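Putative enoyl-CoA hydratase (Streptomyces avermitilis, PDB 3GKB) probably acts on acyl-CoA thioesters as a trimeric member of the crotonase superfamily, named as an enoyl-CoA hydratase though its own reaction is not established. Local coordinates at residues B[108-122]-B[128-142]. Residues are numbered along the deposited sequence; the frame is centred on the assembly and turned at random.
Sequences VTIVKLAGKARGGGA and ADMAFAAAETAGLGQ
The F132 ring turns an edge to I110, whose CG2 lies close to the ring plane, 3.9 Å from CD2; the ring of Y201 also meets it, the two planes about 60° apart. A second flat group, the carboxylate of D129, is approached from above its plane by the backbone N of T109, 3.0 Å from OD2. T109 answers with its hydroxyl: OG1, held between its own backbone N and carbonyl carbon (chi1 53°), accepts a nearly straight bond from D129 N at 2.8 Å. The short polar side chains thus tie the two strand beginnings together, and a water joins OG1 to OD1, weakly on the carboxylate side. K221 of the same chain, at OD2, and R165 of the second subunit, at OD1, form salt bridges with this carboxylate and hold it in place.

Between strands 108-113 and 130-134 the bonds follow the parallel pattern, L113 N to F132 O being almost straight (178°). I110 lies alongside M130 on the side of the sheet that carries F132; on the other, V111 CG2 touches A128 CB at 3.5 Å, where a small methyl permits close approach. Both segments then turn into a second parallel pair, 116-118 with 139-141, and the hydroxyl of T137 donates to A114 O (2.6 Å) at the bend. L113 bridges the two layers, its CD2 3.8 Å from L140 CG, while L140 CD2 reaches A122 CB. G119, at the N-cap position before helix 120-127, has a positive phi, which glycine takes up readily.

Strands 108-113 and 116-118 with helix 120-127 make one beta-beta-alpha turn of the crotonase fold, and 130-134 with 139-141 begin the next, laid parallel beside it. The helix packs V125 against A117, A131 and L140. Strand 55-60 continues the larger sheet beside 108-113, and helix 195-210 covers I110 and V108.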
loop_
_atom_site.group_PDB
_atom_site.type_symbol
_atom_site.label_atom_id
_atom_site.label_comp_id
_atom_site.label_asym_id
_atom_site.label_seq_id
_atom_site.Cartn_x
_atom_site.Cartn_y
_atom_site.Cartn_z
ATOM N N VAL B 108 9.301 -7.014 -20.017
ATOM C CA VAL B 108 8.237 -7.004 -19.004
ATOM C C VAL B 108 8.021 -8.448 -18.582
ATOM O O VAL B 108 7.890 -9.334 -19.447
ATOM C CB VAL B 108 6.931 -6.458 -19.586
ATOM C CG1 VAL B 108 5.778 -6.596 -18.547
ATOM C CG2 VAL B 108 7.122 -5.010 -20.055
ATOM N N THR B 109 8.023 -8.718 -17.274
ATOM C CA THR B 109 7.843 -10.081 -16.774
ATOM C C THR B 109 6.428 -10.214 -16.132
ATOM O O THR B 109 5.984 -9.366 -15.315
ATOM C CB THR B 109 8.915 -10.441 -15.751
ATOM O OG1 THR B 109 8.950 -9.439 -14.711
ATOM C CG2 THR B 109 10.317 -10.542 -16.422
ATOM N N ILE B 110 5.705 -11.255 -16.548
ATOM C CA ILE B 110 4.336 -11.481 -16.110
ATOM C C ILE B 110 4.235 -12.903 -15.564
ATOM O O ILE B 110 4.662 -13.835 -16.230
ATOM C CB ILE B 110 3.334 -11.325 -17.296
ATOM C CG1 ILE B 110 3.387 -9.913 -17.875
ATOM C CG2 ILE B 110 1.888 -11.647 -16.836
ATOM C CD1 ILE B 110 2.601 -9.753 -19.220
ATOM N N VAL B 111 3.685 -13.071 -14.366
ATOM C CA VAL B 111 3.424 -14.426 -13.826
ATOM C C VAL B 111 1.927 -14.709 -13.921
ATOM O O VAL B 111 1.099 -13.874 -13.539
ATOM C CB VAL B 111 3.890 -14.575 -12.350
ATOM C CG1 VAL B 111 3.292 -15.853 -11.698
ATOM C CG2 VAL B 111 5.454 -14.576 -12.246
ATOM N N LYS B 112 1.599 -15.863 -14.483
ATOM C CA LYS B 112 0.248 -16.405 -14.489
ATOM C C LYS B 112 0.169 -17.515 -13.438
ATOM O O LYS B 112 0.713 -18.619 -13.658
ATOM C CB LYS B 112 -0.084 -16.971 -15.859
ATOM C CG LYS B 112 -1.464 -17.601 -15.924
ATOM C CD LYS B 112 -1.875 -17.904 -17.367
ATOM C CE LYS B 112 -1.090 -19.035 -17.960
ATOM N NZ LYS B 112 -1.589 -19.438 -19.327
ATOM N N LEU B 113 -0.515 -17.229 -12.333
ATOM C CA LEU B 113 -0.567 -18.113 -11.172
ATOM C C LEU B 113 -1.936 -18.771 -11.061
ATOM O O LEU B 113 -2.916 -18.132 -10.674
ATOM C CB LEU B 113 -0.250 -17.337 -9.884
ATOM C CG LEU B 113 -0.269 -18.162 -8.581
ATOM C CD1 LEU B 113 0.901 -19.190 -8.610
ATOM C CD2 LEU B 113 -0.202 -17.297 -7.343
ATOM N N ALA B 114 -1.969 -20.066 -11.353
ATOM C CA ALA B 114 -3.192 -20.837 -11.272
ATOM C C ALA B 114 -3.244 -21.708 -10.030
ATOM O O ALA B 114 -4.339 -21.908 -9.487
ATOM C CB ALA B 114 -3.388 -21.680 -12.540
ATOM N N GLY B 115 -2.094 -22.150 -9.536
ATOM C CA GLY B 115 -2.025 -23.052 -8.407
ATOM C C GLY B 115 -1.255 -22.474 -7.224
ATOM O O GLY B 115 -1.250 -21.248 -6.997
ATOM N N LYS B 116 -0.628 -23.372 -6.470
ATOM C CA LYS B 116 0.067 -23.012 -5.243
ATOM C C LYS B 116 1.549 -22.715 -5.468
ATOM O O LYS B 116 2.256 -23.461 -6.173
ATOM C CB LYS B 116 -0.066 -24.126 -4.194
ATOM C CG LYS B 116 -1.484 -24.357 -3.715
ATOM C CD LYS B 116 -1.600 -25.722 -3.086
ATOM C CE LYS B 116 -2.960 -25.978 -2.465
ATOM N NZ LYS B 116 -4.016 -26.006 -3.493
ATOM N N ALA B 117 1.999 -21.631 -4.829
ATOM C CA ALA B 117 3.403 -21.243 -4.811
ATOM C C ALA B 117 3.775 -20.917 -3.379
ATOM O O ALA B 117 3.126 -20.099 -2.744
ATOM C CB ALA B 117 3.646 -20.019 -5.722
ATOM N N ARG B 118 4.787 -21.599 -2.857
ATOM C CA ARG B 118 5.226 -21.387 -1.504
ATOM C C ARG B 118 6.738 -21.172 -1.425
ATOM O O ARG B 118 7.504 -21.574 -2.327
ATOM C CB ARG B 118 4.830 -22.527 -0.581
ATOM C CG ARG B 118 3.341 -22.759 -0.440
ATOM C CD ARG B 118 3.135 -23.881 0.523
ATOM N NE ARG B 118 1.754 -24.249 0.837
ATOM C CZ ARG B 118 1.072 -25.243 0.257
ATOM N NH1 ARG B 118 1.584 -25.908 -0.756
ATOM N NH2 ARG B 118 -0.143 -25.571 0.704
ATOM N N GLY B 119 7.153 -20.512 -0.353
ATOM C CA GLY B 119 8.565 -20.197 -0.114
ATOM C C GLY B 119 9.212 -19.493 -1.275
ATOM O O GLY B 119 8.715 -18.469 -1.760
ATOM N N GLY B 120 10.290 -20.080 -1.774
ATOM C CA GLY B 120 10.946 -19.557 -2.958
ATOM C C GLY B 120 10.052 -19.407 -4.180
ATOM O O GLY B 120 10.285 -18.525 -5.008
ATOM N N GLY B 121 9.029 -20.257 -4.305
ATOM C CA GLY B 121 8.033 -20.085 -5.372
ATOM C C GLY B 121 7.240 -18.807 -5.187
ATOM O O GLY B 121 6.908 -18.112 -6.165
ATOM N N ALA B 122 6.912 -18.469 -3.940
ATOM C CA ALA B 122 6.136 -17.239 -3.677
ATOM C C ALA B 122 7.005 -16.008 -3.913
ATOM O O ALA B 122 6.521 -14.950 -4.351
ATOM C CB ALA B 122 5.581 -17.229 -2.251
ATOM N N ALA B 128 8.286 -10.723 -10.129
ATOM C CA ALA B 128 7.921 -10.354 -11.500
ATOM C C ALA B 128 7.293 -8.957 -11.541
ATOM O O ALA B 128 6.740 -8.476 -10.544
ATOM C CB ALA B 128 6.984 -11.378 -12.099
ATOM N N ASP B 129 7.349 -8.306 -12.703
ATOM C CA ASP B 129 6.739 -6.995 -12.839
ATOM C C ASP B 129 5.255 -7.022 -12.499
ATOM O O ASP B 129 4.722 -6.097 -11.861
ATOM C CB ASP B 129 6.919 -6.408 -14.237
ATOM C CG ASP B 129 8.373 -6.117 -14.583
ATOM O OD1 ASP B 129 9.208 -5.871 -13.678
ATOM O OD2 ASP B 129 8.670 -6.150 -15.808
ATOM N N MET B 130 4.568 -8.084 -12.926
ATOM C CA MET B 130 3.141 -8.209 -12.611
ATOM C C MET B 130 2.753 -9.676 -12.470
ATOM O O MET B 130 3.358 -10.565 -13.116
ATOM C CB MET B 130 2.236 -7.444 -13.635
ATOM C CG MET B 130 2.421 -7.680 -15.108
ATOM S SD MET B 130 1.664 -6.379 -16.253
ATOM C CE MET B 130 2.955 -5.185 -16.397
ATOM N N ALA B 131 1.774 -9.934 -11.600
ATOM C CA ALA B 131 1.304 -11.278 -11.321
ATOM C C ALA B 131 -0.234 -11.253 -11.283
ATOM O O ALA B 131 -0.844 -10.412 -10.595
ATOM C CB ALA B 131 1.820 -11.769 -9.997
ATOM N N PHE B 132 -0.820 -12.191 -12.008
ATOM C CA PHE B 132 -2.277 -12.364 -12.115
ATOM C C PHE B 132 -2.577 -13.794 -11.669
ATOM O O PHE B 132 -1.931 -14.744 -12.158
ATOM C CB PHE B 132 -2.741 -12.140 -13.568
ATOM C CG PHE B 132 -2.417 -10.757 -14.087
ATOM C CD1 PHE B 132 -3.120 -9.660 -13.607
ATOM C CD2 PHE B 132 -1.359 -10.529 -14.971
ATOM C CE1 PHE B 132 -2.815 -8.356 -14.056
ATOM C CE2 PHE B 132 -1.064 -9.236 -15.423
ATOM C CZ PHE B 132 -1.794 -8.154 -14.936
ATOM N N ALA B 133 -3.562 -13.954 -10.778
ATOM C CA ALA B 133 -3.840 -15.253 -10.150
ATOM C C ALA B 133 -5.307 -15.684 -10.267
ATOM O O ALA B 133 -6.216 -14.854 -10.265
ATOM C CB ALA B 133 -3.423 -15.257 -8.662
ATOM N N ALA B 134 -5.511 -16.993 -10.348
ATOM C CA ALA B 134 -6.852 -17.591 -10.419
ATOM C C ALA B 134 -7.544 -17.518 -9.028
ATOM O O ALA B 134 -7.063 -18.106 -8.034
ATOM C CB ALA B 134 -6.736 -19.050 -10.862
ATOM N N ALA B 135 -8.683 -16.837 -8.989
ATOM C CA ALA B 135 -9.401 -16.592 -7.729
ATOM C C ALA B 135 -9.719 -17.894 -7.002
ATOM O O ALA B 135 -9.545 -17.995 -5.780
ATOM C CB ALA B 135 -10.687 -15.768 -8.010
ATOM N N GLU B 136 -10.116 -18.914 -7.745
ATOM C CA GLU B 136 -10.621 -20.159 -7.146
ATOM C C GLU B 136 -9.556 -21.126 -6.693
ATOM O O GLU B 136 -9.806 -21.922 -5.800
ATOM C CB GLU B 136 -11.525 -20.923 -8.142
ATOM C CG GLU B 136 -12.836 -20.219 -8.498
ATOM C CD GLU B 136 -12.727 -19.349 -9.746
ATOM O OE1 GLU B 136 -11.625 -18.831 -10.015
ATOM O OE2 GLU B 136 -13.746 -19.169 -10.456
ATOM N N THR B 137 -8.388 -21.100 -7.339
ATOM C CA THR B 137 -7.409 -22.162 -7.217
ATOM C C THR B 137 -6.033 -21.715 -6.708
ATOM O O THR B 137 -5.312 -22.508 -6.134
ATOM C CB THR B 137 -7.241 -22.887 -8.576
ATOM O OG1 THR B 137 -6.924 -21.937 -9.585
ATOM C CG2 THR B 137 -8.556 -23.581 -8.989
ATOM N N ALA B 138 -5.662 -20.454 -6.908
ATOM C CA ALA B 138 -4.307 -20.038 -6.621
ATOM C C ALA B 138 -4.082 -19.895 -5.126
ATOM O O ALA B 138 -5.004 -19.605 -4.360
ATOM C CB ALA B 138 -4.005 -18.729 -7.296
ATOM N N GLY B 139 -2.836 -20.034 -4.725
ATOM C CA GLY B 139 -2.448 -19.773 -3.347
ATOM C C GLY B 139 -0.987 -19.352 -3.233
ATOM O O GLY B 139 -0.149 -19.799 -3.996
ATOM N N LEU B 140 -0.702 -18.497 -2.251
ATOM C CA LEU B 140 0.630 -18.003 -1.989
ATOM C C LEU B 140 0.916 -18.092 -0.510
ATOM O O LEU B 140 0.091 -17.647 0.311
ATOM C CB LEU B 140 0.754 -16.540 -2.394
ATOM C CG LEU B 140 1.017 -16.252 -3.846
ATOM C CD1 LEU B 140 0.737 -14.787 -4.111
ATOM C CD2 LEU B 140 2.485 -16.636 -4.190
ATOM N N GLY B 141 2.047 -18.680 -0.166
ATOM C CA GLY B 141 2.441 -18.745 1.230
ATOM C C GLY B 141 3.940 -18.727 1.425
ATOM O O GLY B 141 4.699 -19.268 0.602
ATOM N N GLN B 142 4.377 -18.136 2.532
ATOM C CA GLN B 142 5.796 -18.200 2.907
ATOM C C GLN B 142 5.904 -19.301 3.964
ATOM O O GLN B 142 5.632 -19.079 5.126
ATOM C CB GLN B 142 6.332 -16.858 3.428
ATOM C CG GLN B 142 6.328 -15.703 2.395
ATOM C CD GLN B 142 7.268 -15.876 1.167
ATOM O OE1 GLN B 142 7.134 -15.117 0.189
ATOM N NE2 GLN B 142 8.222 -16.854 1.213
HETATM O O HOH W 1 11.147 -7.756 -14.611
HETATM O O HOH W 2 6.958 -13.273 -1.778
#